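Local atomic coordinates of peptidoglycan D,D-transpeptidase MrdA (Pseudomonas aeruginosa, PDB entry 7KIS), a protein that probably catalyses the cross-linking of cell-wall peptidoglycan as a D,D-transpeptidase (penicillin-binding protein 2) of the bacterial inner membrane. Residues His60-Ile71 / Glu212-Glu222; Gly203-Tyr211 / Val414-Ala422. All coordinates share one frame; numbering follows the deposited sequence.

Contact 1 (His60-Ile71 / Glu212-Glu222)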
# COMPACT_ATOMS: atom_id res chain seq x y z
N HIS A 60 -44.09 26.92 15.80
CA HIS A 60 -43.70 26.00 14.74
C HIS A 60 -42.31 25.43 15.00
O HIS A 60 -41.40 26.15 15.42
CB HIS A 60 -43.73 26.71 13.38
CG HIS A 60 -43.90 25.78 12.22
ND1 HIS A 60 -44.24 24.46 12.37
CD2 HIS A 60 -43.79 25.99 10.89
CE1 HIS A 60 -44.33 23.89 11.18
NE2 HIS A 60 -44.05 24.80 10.26
N VAL A 61 -42.15 24.13 14.75
CA VAL A 61 -40.88 23.44 14.94
C VAL A 61 -40.21 23.27 13.58
O VAL A 61 -40.88 23.09 12.55
CB VAL A 61 -41.08 22.09 15.65
CG1 VAL A 61 -41.70 21.06 14.72
CG2 VAL A 61 -39.76 21.58 16.22
N GLN A 62 -38.87 23.34 13.57
CA GLN A 62 -38.10 23.35 12.33
C GLN A 62 -36.75 22.69 12.58
O GLN A 62 -36.08 23.02 13.57
CB GLN A 62 -37.90 24.79 11.83
CG GLN A 62 -37.08 24.91 10.56
CD GLN A 62 -35.79 25.67 10.78
OE1 GLN A 62 -35.80 26.87 11.06
NE2 GLN A 62 -34.67 24.96 10.67
N PRO A 63 -36.32 21.77 11.72
CA PRO A 63 -35.10 21.01 11.99
C PRO A 63 -33.83 21.81 11.72
O PRO A 63 -33.80 22.73 10.90
CB PRO A 63 -35.21 19.83 11.02
CG PRO A 63 -36.00 20.36 9.87
CD PRO A 63 -36.96 21.37 10.45
N ILE A 64 -32.78 21.43 12.43
CA ILE A 64 -31.47 22.09 12.34
C ILE A 64 -30.45 21.05 11.94
O ILE A 64 -30.38 19.98 12.56
CB ILE A 64 -31.06 22.75 13.67
CG1 ILE A 64 -32.12 23.73 14.16
CG2 ILE A 64 -29.71 23.44 13.52
CD1 ILE A 64 -32.15 23.85 15.66
N PRO A 65 -29.63 21.29 10.92
CA PRO A 65 -28.67 20.28 10.47
C PRO A 65 -27.46 20.24 11.39
O PRO A 65 -27.14 21.24 12.05
CB PRO A 65 -28.28 20.77 9.06
CG PRO A 65 -28.48 22.24 9.12
CD PRO A 65 -29.66 22.47 10.03
N PRO A 66 -26.78 19.10 11.48
CA PRO A 66 -25.56 19.02 12.30
C PRO A 66 -24.33 19.45 11.51
O PRO A 66 -24.30 19.44 10.28
CB PRO A 66 -25.50 17.53 12.65
CG PRO A 66 -26.08 16.85 11.45
CD PRO A 66 -27.07 17.82 10.82
N THR A 67 -23.30 19.83 12.26
CA THR A 67 -22.03 20.23 11.66
C THR A 67 -21.15 19.00 11.44
O THR A 67 -21.06 18.13 12.30
CB THR A 67 -21.30 21.24 12.54
OG1 THR A 67 -20.64 20.55 13.61
CG2 THR A 67 -22.28 22.25 13.12
N ARG A 68 -20.51 18.95 10.27
CA ARG A 68 -19.67 17.81 9.95
C ARG A 68 -18.45 17.77 10.86
O ARG A 68 -17.91 18.81 11.26
CB ARG A 68 -19.23 17.87 8.48
CG ARG A 68 -18.67 16.56 7.96
CD ARG A 68 -18.62 16.52 6.44
NE ARG A 68 -18.13 15.24 5.95
CZ ARG A 68 -18.89 14.16 5.79
NH1 ARG A 68 -20.19 14.21 6.09
NH2 ARG A 68 -18.36 13.03 5.34
N GLY A 69 -18.02 16.55 11.20
CA GLY A 69 -16.89 16.40 12.10
C GLY A 69 -15.60 16.89 11.48
O GLY A 69 -15.36 16.74 10.28
N ILE A 70 -14.75 17.49 12.31
CA ILE A 70 -13.47 18.00 11.86
C ILE A 70 -12.50 16.84 11.65
O ILE A 70 -12.56 15.82 12.35
CB ILE A 70 -12.92 19.02 12.89
CG1 ILE A 70 -14.00 20.04 13.24
CG2 ILE A 70 -11.72 19.74 12.34
CD1 ILE A 70 -14.42 20.92 12.07
N ILE A 71 -11.61 16.99 10.68
CA ILE A 71 -10.60 15.98 10.36
C ILE A 71 -9.22 16.57 10.62
O ILE A 71 -8.89 17.64 10.09
CB ILE A 71 -10.72 15.49 8.91
CG1 ILE A 71 -12.11 14.89 8.66
CG2 ILE A 71 -9.64 14.47 8.60
CD1 ILE A 71 -12.28 14.29 7.29
N GLU A 212 -18.86 8.44 6.91
CA GLU A 212 -19.91 9.44 6.76
C GLU A 212 -20.89 9.40 7.93
O GLU A 212 -21.35 10.45 8.39
CB GLU A 212 -20.65 9.23 5.43
CG GLU A 212 -21.92 10.04 5.29
CD GLU A 212 -21.66 11.53 5.21
OE1 GLU A 212 -20.74 11.93 4.48
OE2 GLU A 212 -22.38 12.29 5.89
N SER A 213 -21.22 8.20 8.41
CA SER A 213 -22.10 8.07 9.56
C SER A 213 -21.56 8.85 10.75
O SER A 213 -22.26 9.69 11.33
CB SER A 213 -22.28 6.59 9.92
OG SER A 213 -22.33 5.79 8.75
N GLU A 214 -20.31 8.59 11.14
CA GLU A 214 -19.73 9.24 12.31
C GLU A 214 -19.53 10.73 12.08
O GLU A 214 -19.76 11.54 12.99
CB GLU A 214 -18.41 8.56 12.69
CG GLU A 214 -18.56 7.13 13.17
CD GLU A 214 -18.78 6.14 12.04
OE1 GLU A 214 -18.67 6.55 10.86
OE2 GLU A 214 -19.06 4.96 12.32
N LEU A 215 -19.10 11.11 10.88
CA LEU A 215 -18.85 12.52 10.59
C LEU A 215 -20.14 13.33 10.48
O LEU A 215 -20.10 14.56 10.59
CB LEU A 215 -18.05 12.66 9.30
CG LEU A 215 -16.56 12.30 9.36
CD1 LEU A 215 -15.98 12.17 7.96
CD2 LEU A 215 -15.79 13.33 10.17
N HIS A 216 -21.28 12.67 10.25
CA HIS A 216 -22.53 13.40 10.05
C HIS A 216 -23.08 13.93 11.37
O HIS A 216 -23.01 15.13 11.65
CB HIS A 216 -23.55 12.49 9.36
CG HIS A 216 -24.87 13.15 9.08
ND1 HIS A 216 -26.05 12.70 9.61
CD2 HIS A 216 -25.18 14.24 8.33
CE1 HIS A 216 -27.04 13.47 9.20
NE2 HIS A 216 -26.54 14.41 8.42
N GLY A 217 -23.62 13.04 12.20
CA GLY A 217 -24.20 13.42 13.47
C GLY A 217 -25.70 13.26 13.48
O GLY A 217 -26.30 12.51 12.71
N THR A 218 -26.34 14.01 14.39
CA THR A 218 -27.78 13.99 14.55
C THR A 218 -28.31 15.41 14.46
O THR A 218 -27.63 16.37 14.84
CB THR A 218 -28.20 13.37 15.89
OG1 THR A 218 -27.58 14.09 16.97
CG2 THR A 218 -27.79 11.91 15.95
N VAL A 219 -29.53 15.54 13.95
CA VAL A 219 -30.15 16.85 13.77
C VAL A 219 -30.83 17.28 15.07
O VAL A 219 -31.21 16.47 15.91
CB VAL A 219 -31.16 16.85 12.61
CG1 VAL A 219 -30.45 17.01 11.28
CG2 VAL A 219 -31.99 15.58 12.64
N GLY A 220 -30.98 18.60 15.21
CA GLY A 220 -31.77 19.18 16.27
C GLY A 220 -33.09 19.74 15.76
O GLY A 220 -33.45 19.59 14.59
N TYR A 221 -33.81 20.39 16.66
CA TYR A 221 -35.12 20.94 16.33
C TYR A 221 -35.36 22.22 17.11
O TYR A 221 -35.18 22.25 18.33
CB TYR A 221 -36.23 19.92 16.63
CG TYR A 221 -36.18 18.70 15.74
CD1 TYR A 221 -35.59 17.52 16.18
CD2 TYR A 221 -36.72 18.73 14.46
CE1 TYR A 221 -35.55 16.40 15.37
CE2 TYR A 221 -36.67 17.61 13.64
CZ TYR A 221 -36.08 16.45 14.10
OH TYR A 221 -36.04 15.34 13.29
N GLU A 222 -35.76 23.27 16.41
CA GLU A 222 -36.10 24.54 17.04
C GLU A 222 -37.46 24.47 17.71
O GLU A 222 -38.50 24.48 17.04
CB GLU A 222 -36.08 25.68 16.01
CG GLU A 222 -34.70 26.25 15.74
CD GLU A 222 -34.73 27.49 14.87
OE1 GLU A 222 -33.99 28.45 15.17
OE2 GLU A 222 -35.49 27.50 13.88
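Arg68 grips the carboxylate of Glu212 end-on in a salt bridge. Its NH1 meets OE2 of Glu212 at 2.9 Å, with the oxygen in the guanidinium plane, while Arg68 NH2 reaches Glu212 OE1 at 2.8 Å from above the carboxylate plane. The bend of Glu212 at chi2 (67°) turns the acid toward the arginine; Tyr196 also bonds to it, as the amide of Gly203 probably does. Leu215 CB lies over one guanidinium face, 3.9 Å from Arg68 CZ, and Gly69 N donates to Leu215 O at 2.9 Å. Farther along, the segments form a short antiparallel ladder: Ile64 and Gly220 exchange both backbone bonds, and Glu222 N meets Gln62 O at 2.9 Å almost straight (177°). Ladder and salt bridge tie the first modelled residues to helix 212-216 and strand 220-221 within the dimerisation domain. Between these ends Pro66 packs on side chains and backbone carbonyls. Its CG sits over the His216 ring, 4.1 Å from the centroid in a CH-pi contact, and Pro66 CD touches Val219 CG1 at 3.5 Å. His216 also stacks on Tyr196, its NE2 bonded to Thr199. Beyond Gly69 the chain enters strand 71-72, flanked by strands 78-84 and 247-249, while Leu215 and Ile71 both pack on helix 206-210.

Contact 2 (Gly203-Tyr211 / Val414-Ala422)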
# COMPACT_ATOMS: atom_id res chain seq x y z
N GLY A 203 -20.73 12.39 1.81
CA GLY A 203 -19.41 11.92 1.43
C GLY A 203 -19.45 11.19 0.10
O GLY A 203 -20.37 10.42 -0.18
N LYS A 204 -18.43 11.43 -0.72
CA LYS A 204 -18.34 10.81 -2.03
C LYS A 204 -17.30 9.70 -2.08
O LYS A 204 -17.60 8.59 -2.52
CB LYS A 204 -18.03 11.87 -3.10
CG LYS A 204 -19.08 12.96 -3.20
CD LYS A 204 -20.44 12.38 -3.52
CE LYS A 204 -21.47 13.47 -3.75
NZ LYS A 204 -22.85 12.92 -3.87
N THR A 205 -16.07 9.97 -1.64
CA THR A 205 -15.03 8.96 -1.62
C THR A 205 -14.11 9.23 -0.44
O THR A 205 -14.21 10.26 0.24
CB THR A 205 -14.24 8.93 -2.94
OG1 THR A 205 -13.31 7.84 -2.92
CG2 THR A 205 -13.49 10.23 -3.15
N GLY A 206 -13.20 8.29 -0.20
CA GLY A 206 -12.20 8.43 0.85
C GLY A 206 -12.78 8.34 2.26
O GLY A 206 -13.78 7.65 2.51
N ILE A 207 -12.13 9.05 3.18
CA ILE A 207 -12.53 9.01 4.59
C ILE A 207 -13.90 9.65 4.80
O ILE A 207 -14.67 9.20 5.66
CB ILE A 207 -11.45 9.68 5.45
CG1 ILE A 207 -10.17 8.84 5.45
CG2 ILE A 207 -11.94 9.88 6.88
CD1 ILE A 207 -10.29 7.56 6.24
N GLU A 208 -14.23 10.69 4.04
CA GLU A 208 -15.52 11.36 4.20
C GLU A 208 -16.67 10.38 4.03
O GLU A 208 -17.69 10.47 4.73
CB GLU A 208 -15.65 12.51 3.21
CG GLU A 208 -14.59 13.59 3.37
CD GLU A 208 -15.01 14.69 4.33
OE1 GLU A 208 -15.29 14.38 5.50
OE2 GLU A 208 -15.07 15.86 3.90
N ARG A 209 -16.55 9.45 3.09
CA ARG A 209 -17.60 8.47 2.83
C ARG A 209 -17.57 7.32 3.84
O ARG A 209 -18.59 7.01 4.46
CB ARG A 209 -17.48 7.94 1.41
CG ARG A 209 -18.72 7.23 0.93
CD ARG A 209 -18.34 6.21 -0.11
NE ARG A 209 -19.19 6.27 -1.28
CZ ARG A 209 -20.19 5.42 -1.52
NH1 ARG A 209 -20.44 4.44 -0.67
NH2 ARG A 209 -20.92 5.55 -2.62
N PHE A 210 -16.42 6.65 3.97
CA PHE A 210 -16.32 5.48 4.83
C PHE A 210 -16.84 5.77 6.23
O PHE A 210 -17.51 4.94 6.84
CB PHE A 210 -14.86 5.00 4.89
CG PHE A 210 -14.70 3.58 5.39
CD1 PHE A 210 -14.76 3.30 6.75
CD2 PHE A 210 -14.49 2.54 4.50
CE1 PHE A 210 -14.61 2.00 7.20
CE2 PHE A 210 -14.34 1.24 4.95
CZ PHE A 210 -14.40 0.97 6.30
N TYR A 211 -16.53 6.95 6.76
CA TYR A 211 -16.99 7.38 8.07
C TYR A 211 -18.04 8.48 7.97
O TYR A 211 -18.11 9.37 8.83
CB TYR A 211 -15.81 7.84 8.92
CG TYR A 211 -14.88 6.73 9.34
CD1 TYR A 211 -15.29 5.73 10.21
CD2 TYR A 211 -13.57 6.69 8.86
CE1 TYR A 211 -14.43 4.72 10.59
CE2 TYR A 211 -12.71 5.68 9.24
CZ TYR A 211 -13.14 4.70 10.10
OH TYR A 211 -12.29 3.69 10.48
N VAL A 414 -6.74 -5.43 2.50
CA VAL A 414 -5.96 -5.52 3.72
C VAL A 414 -6.38 -4.47 4.74
O VAL A 414 -6.47 -4.75 5.93
CB VAL A 414 -4.45 -5.44 3.43
CG1 VAL A 414 -3.94 -6.75 2.88
CG2 VAL A 414 -4.16 -4.31 2.46
N ALA A 415 -6.63 -3.24 4.28
CA ALA A 415 -6.80 -2.11 5.18
C ALA A 415 -8.12 -2.21 5.94
O ALA A 415 -9.04 -2.95 5.57
CB ALA A 415 -6.73 -0.80 4.41
N LEU A 416 -8.20 -1.44 7.03
CA LEU A 416 -9.40 -1.40 7.86
C LEU A 416 -10.45 -0.42 7.33
O LEU A 416 -11.64 -0.76 7.31
CB LEU A 416 -9.03 -1.04 9.30
CG LEU A 416 -10.19 -0.85 10.28
CD1 LEU A 416 -11.05 -2.11 10.35
CD2 LEU A 416 -9.69 -0.47 11.65
N ASP A 417 -10.03 0.77 6.90
CA ASP A 417 -10.96 1.84 6.58
C ASP A 417 -10.56 2.56 5.28
O ASP A 417 -10.30 3.76 5.25
CB ASP A 417 -11.05 2.84 7.73
CG ASP A 417 -9.69 3.21 8.29
OD1 ASP A 417 -8.69 3.05 7.57
OD2 ASP A 417 -9.62 3.66 9.45
N MET A 418 -10.50 1.81 4.19
CA MET A 418 -10.19 2.37 2.88
C MET A 418 -11.32 2.03 1.92
O MET A 418 -11.58 0.86 1.64
CB MET A 418 -8.86 1.84 2.35
CG MET A 418 -7.65 2.46 3.05
SD MET A 418 -6.07 1.99 2.32
CE MET A 418 -4.93 2.75 3.47
N PHE A 419 -12.00 3.06 1.41
CA PHE A 419 -13.18 2.87 0.58
C PHE A 419 -12.80 2.42 -0.82
O PHE A 419 -11.98 3.07 -1.48
CB PHE A 419 -14.03 4.13 0.50
CG PHE A 419 -15.23 3.97 -0.39
CD1 PHE A 419 -16.29 3.16 -0.01
CD2 PHE A 419 -15.29 4.60 -1.62
CE1 PHE A 419 -17.38 2.99 -0.83
CE2 PHE A 419 -16.39 4.44 -2.45
CZ PHE A 419 -17.43 3.63 -2.05
N GLY A 420 -13.39 1.32 -1.27
CA GLY A 420 -13.20 0.87 -2.63
C GLY A 420 -11.85 0.23 -2.89
O GLY A 420 -11.32 0.35 -4.00
N GLU A 421 -11.28 -0.44 -1.90
CA GLU A 421 -10.01 -1.12 -2.09
C GLU A 421 -10.22 -2.36 -2.96
O GLU A 421 -11.05 -3.22 -2.64
CB GLU A 421 -9.41 -1.51 -0.74
CG GLU A 421 -7.90 -1.67 -0.75
CD GLU A 421 -7.39 -2.39 0.49
OE1 GLU A 421 -6.44 -3.20 0.36
OE2 GLU A 421 -7.94 -2.16 1.59
N ALA A 422 -9.47 -2.44 -4.05
CA ALA A 422 -9.57 -3.59 -4.94
C ALA A 422 -8.98 -4.82 -4.26
O ALA A 422 -7.97 -4.73 -3.56
CB ALA A 422 -8.87 -3.32 -6.27
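Phe210 and Tyr211, at the end of the short helix 206-210, meet a loop containing a type II beta turn from Met418 to Glu421. The contact joins the dimerisation domain to the transpeptidase domain, burying 435 Å² in all. Its well-packed part centres on Asp417, a buried residue. Tyr211 OH donates to Asp417 OD2 over 2.9 Å, meeting that oxygen's anti lone pair, the one away from the other carboxylate oxygen. The first torsion of Asp417 (chi1 45°) puts CG between the backbone N and the carbonyl carbon, where the carboxylate also accepts from the backbone amides of Leu480 and Ala481; a carboxylate shared in this way is probably well fixed in orientation. Phe210 lays one ring face against the backbone here, with Asp417 CA 3.7 Å from its ring centroid in a CH-pi contact. The far corner of that ring, Phe210 CZ, comes to 3.4 Å from Leu416 O. On the buried flank, Ile207 CD1 approaches Asp417 O at 3.9 Å.

The other side of the contact is more open and has no hydrogen bond between the segments. Phe210 CD2 stands 4.3 Å from Phe419 CB, and Thr205 OG1 faces the edge of the Phe419 ring, 4.0 Å from CD2. Arg209, a solvent-exposed residue, reaches across the face of that ring: its CD sits over the ring centre in a CH-pi contact, and the guanidinium lies over the CZ-CE1 side, the planes 16° apart. Phe419 also touches Arg320 of helix 317-320. The course of the arginine is steadied within its own segment, where Arg209 NE donates to Lys204 O over 3.1 Å (143° at the hydrogen), the acceptor lying in the guanidinium plane and the donor well above the carbonyl plane.

From the N terminus, the chain leaves residues 60-71, passes through strand 78-84, is not modelled over 88-161, and resumes through strands 163-166 and 179-182 to return along strand 201-205 into helices 206-210 and 212-216; contact 1 closes this first loop at residues 212-222. Contact 2 starts before that closure, at residues 203-211, and closes its own loop, in which 223-237 is not modelled, only at 414-422 in the transpeptidase domain, so the two loops cross. Their centres lie 22 Å apart, yet Arg68 NE forms a salt bridge with Glu208 OE1. Helix 206-210 thus carries contact 2 to the transpeptidase domain, while helix 212-216, next in the chain, serves contact 1.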